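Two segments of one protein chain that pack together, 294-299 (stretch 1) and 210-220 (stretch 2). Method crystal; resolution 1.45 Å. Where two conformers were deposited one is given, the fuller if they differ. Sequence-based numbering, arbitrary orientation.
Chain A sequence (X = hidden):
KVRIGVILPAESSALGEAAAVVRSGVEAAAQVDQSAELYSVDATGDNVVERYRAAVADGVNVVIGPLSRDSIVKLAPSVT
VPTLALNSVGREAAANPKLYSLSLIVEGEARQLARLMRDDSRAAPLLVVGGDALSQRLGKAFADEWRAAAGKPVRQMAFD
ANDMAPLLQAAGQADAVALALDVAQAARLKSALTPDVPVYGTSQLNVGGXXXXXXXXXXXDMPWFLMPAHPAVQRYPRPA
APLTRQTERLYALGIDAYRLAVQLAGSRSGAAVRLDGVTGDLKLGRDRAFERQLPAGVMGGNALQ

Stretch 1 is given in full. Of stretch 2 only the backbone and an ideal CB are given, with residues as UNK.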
# COMPACT_ATOMS: atom_id res chain seq x y z
N LEU A 294 5.05 -5.63 5.87
CA LEU A 294 5.23 -4.41 6.63
C LEU A 294 5.70 -4.69 8.06
O LEU A 294 5.23 -5.64 8.69
CB LEU A 294 3.93 -3.63 6.76
CG LEU A 294 3.28 -3.17 5.45
CD1 LEU A 294 2.00 -2.42 5.81
CD2 LEU A 294 4.20 -2.30 4.63
N PRO A 295 6.55 -3.80 8.59
CA PRO A 295 6.94 -3.83 9.99
C PRO A 295 5.79 -3.30 10.91
O PRO A 295 4.85 -2.60 10.46
CB PRO A 295 8.13 -2.87 10.02
CG PRO A 295 7.80 -1.87 8.96
CD PRO A 295 7.11 -2.65 7.88
N ALA A 296 5.88 -3.67 12.17
CA ALA A 296 4.95 -3.21 13.18
C ALA A 296 5.53 -2.05 13.92
O ALA A 296 6.72 -1.89 14.04
CB ALA A 296 4.62 -4.31 14.15
N GLY A 297 4.63 -1.24 14.44
CA GLY A 297 4.93 -0.06 15.20
C GLY A 297 3.92 0.10 16.30
O GLY A 297 2.96 -0.65 16.38
N VAL A 298 4.17 1.08 17.17
CA VAL A 298 3.26 1.41 18.24
C VAL A 298 3.00 2.89 18.12
O VAL A 298 3.95 3.68 18.05
CB VAL A 298 3.84 1.04 19.64
CG1 VAL A 298 2.97 1.55 20.76
CG2 VAL A 298 4.00 -0.47 19.78
N MSE A 299 1.72 3.26 18.08
CA MSE A 299 1.32 4.67 17.94
C MSE A 299 1.88 5.51 19.08
O MSE A 299 1.81 5.10 20.24
CB MSE A 299 -0.21 4.78 17.92
CG MSE A 299 -0.90 4.25 16.65
SE MSE A 299 -0.51 5.25 14.98
CE MSE A 299 -1.57 6.87 15.39
N UNK A 210 -1.16 15.07 15.86
CA UNK A 210 -1.39 14.61 17.23
C UNK A 210 -2.50 13.60 17.28
O UNK A 210 -3.62 13.90 16.86
CB UNK A 210 -1.72 15.79 18.15
N UNK A 211 -2.20 12.40 17.77
CA UNK A 211 -3.19 11.31 17.92
C UNK A 211 -3.11 10.71 19.34
O UNK A 211 -2.95 9.52 19.51
CB UNK A 211 -2.95 10.22 16.87
N UNK A 212 -3.23 11.56 20.39
CA UNK A 212 -3.03 11.03 21.75
C UNK A 212 -4.00 9.96 22.20
O UNK A 212 -3.63 9.11 23.03
CB UNK A 212 -3.10 12.18 22.75
N UNK A 213 -5.22 9.93 21.62
CA UNK A 213 -6.19 8.87 22.00
C UNK A 213 -5.83 7.50 21.49
O UNK A 213 -6.29 6.51 22.05
CB UNK A 213 -7.59 9.23 21.48
N UNK A 214 -4.98 7.41 20.46
CA UNK A 214 -4.59 6.11 19.86
C UNK A 214 -3.23 5.61 20.37
O UNK A 214 -2.71 4.62 19.96
CB UNK A 214 -4.54 6.23 18.34
N UNK A 215 -2.66 6.30 21.33
CA UNK A 215 -1.36 5.93 21.93
C UNK A 215 -1.40 4.50 22.42
O UNK A 215 -2.32 4.05 23.10
CB UNK A 215 -1.00 6.87 23.08
N UNK A 216 -0.37 3.77 22.04
CA UNK A 216 -0.27 2.37 22.45
C UNK A 216 -0.88 1.36 21.50
O UNK A 216 -0.67 0.17 21.65
CB UNK A 216 -0.93 2.20 23.82
N UNK A 217 -1.64 1.82 20.50
CA UNK A 217 -2.18 0.91 19.50
C UNK A 217 -1.02 0.39 18.68
O UNK A 217 -0.16 1.15 18.22
CB UNK A 217 -3.22 1.59 18.62
N UNK A 218 -1.03 -0.92 18.46
CA UNK A 218 -0.00 -1.56 17.65
C UNK A 218 -0.52 -1.54 16.21
O UNK A 218 -1.68 -1.82 15.93
CB UNK A 218 0.31 -2.98 18.13
N UNK A 219 0.32 -1.13 15.28
CA UNK A 219 -0.13 -1.06 13.89
C UNK A 219 1.01 -1.41 12.95
O UNK A 219 2.15 -1.57 13.36
CB UNK A 219 -0.68 0.33 13.57
N UNK A 220 0.65 -1.63 11.69
CA UNK A 220 1.64 -1.88 10.64
C UNK A 220 1.58 -0.76 9.65
O UNK A 220 0.52 -0.19 9.36
CB UNK A 220 1.41 -3.22 9.95

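Position 210 lies beyond the reach of stretch 1, so almost any side chain would fit. It is Met210, modelled as selenomethionine, and it makes no contact here.

At 211 the CA-to-CB bond points toward stretch 1, with the ideal CB 3.9 Å from Met299 CE. A medium or long side chain, apolar or polar, could lie along that methyl. The residue is Gln211, whose side chain packs beside Met299.

Positions 212 and 213 have nothing of stretch 1 near them. The phi of -62° at 212 would admit proline, and 213 is unrestricted. They are Pro212 and Glu213.

At 214 the bond points sideways, and the ideal CB is 4.2 Å from Met299 CE. An apolar side chain suits this place. Leu214 fills it, its CB 4.3 Å from Met299 CE.

At 215 the bond points away, so many residues would do; the deposited one is the small Ala215.

Position 216 has phi 91° and psi -11°. A CB there would jam against the carbonyl O of 215, which calls for glycine. Gly216 it is. Its N donates to Met299 O at 3.1 Å, almost straight, and its CA lies 3.7 Å from Val298 CG1.

At 217 the bond again points sideways, with the ideal CB 4.0 Å from Met299 CG. Valine, isoleucine or leucine would all be reasonable. Val217 packs its CB 4.0 Å from Met299 CG, while its O accepts from Met299 N at 2.8 Å.

Position 218 pairs with Val298 in the antiparallel sheet, on the same face. The ideal CB is 4.8 Å from Val298 CG2. A beta-branched residue or a long chain with an apolar stem would suit. Arg218 does this, its NH1 3.5 Å from Val298 CG2. A water accepts from Arg218 NH1 at 2.9 Å and donates to Gly297 O at 3.0 Å.

Position 219 pairs with Gly297, on the other face. Glycine offers no side chain, leaving room for a large neighbour, and the selenium of Met299 lies nearby. An aromatic or a long aliphatic residue would suit. Phe219 takes the place, and Met299 SE sits over its ring face, 3.7 Å from the ring centroid. The backbone closes the pair: Phe219 N to Gly297 O at 2.9 Å, Gly297 N to Phe219 O at 2.7 Å.

Position 220 pairs with Ala296, its ideal CB 4.1 Å from Leu294 CB. Valine, isoleucine or leucine would fit. Ile220 places CG2 4.3 Å from Ala296 CB.

Stretch 2 (210-220) MQPELAGVRFI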
# COMPACT_ATOMS: atom_id res chain seq x y z
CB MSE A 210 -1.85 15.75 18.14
CG MSE A 210 -1.27 15.53 19.52
SE MSE A 210 0.60 16.06 19.35
CE MSE A 210 0.41 17.91 20.04
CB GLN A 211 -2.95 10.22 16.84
CG GLN A 211 -3.24 10.72 15.45
CD GLN A 211 -3.29 9.59 14.42
OE1 GLN A 211 -4.28 8.89 14.31
NE2 GLN A 211 -2.23 9.43 13.66
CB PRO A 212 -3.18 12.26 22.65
CG PRO A 212 -4.00 13.20 21.85
CD PRO A 212 -3.68 12.96 20.40
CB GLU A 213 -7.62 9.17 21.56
CG GLU A 213 -8.23 10.35 22.33
CD GLU A 213 -7.61 11.66 21.91
OE1 GLU A 213 -7.34 11.81 20.67
OE2 GLU A 213 -7.36 12.46 22.79
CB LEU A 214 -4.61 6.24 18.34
CG LEU A 214 -6.03 6.31 17.74
CD1 LEU A 214 -6.05 6.76 16.30
CD2 LEU A 214 -6.85 5.05 18.05
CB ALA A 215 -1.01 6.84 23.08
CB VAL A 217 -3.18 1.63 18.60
CG1 VAL A 217 -3.60 0.74 17.43
CG2 VAL A 217 -4.42 2.05 19.44
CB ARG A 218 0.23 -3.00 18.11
CG ARG A 218 0.73 -3.14 19.54
CD ARG A 218 1.21 -4.55 19.88
NE ARG A 218 1.97 -4.62 21.12
CZ ARG A 218 3.26 -4.31 21.23
NH1 ARG A 218 3.96 -3.91 20.17
NH2 ARG A 218 3.86 -4.37 22.41
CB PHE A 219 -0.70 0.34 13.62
CG PHE A 219 0.34 1.42 13.53
CD1 PHE A 219 0.97 1.89 14.66
CD2 PHE A 219 0.68 1.98 12.30
CE1 PHE A 219 1.94 2.87 14.58
CE2 PHE A 219 1.61 3.01 12.22
CZ PHE A 219 2.27 3.42 13.35
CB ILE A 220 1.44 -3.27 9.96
CG1 ILE A 220 0.03 -3.43 9.41
CG2 ILE A 220 1.71 -4.40 10.97
CD1 ILE A 220 -0.15 -4.71 8.61
O HOH W 1 3.50 -3.38 17.40
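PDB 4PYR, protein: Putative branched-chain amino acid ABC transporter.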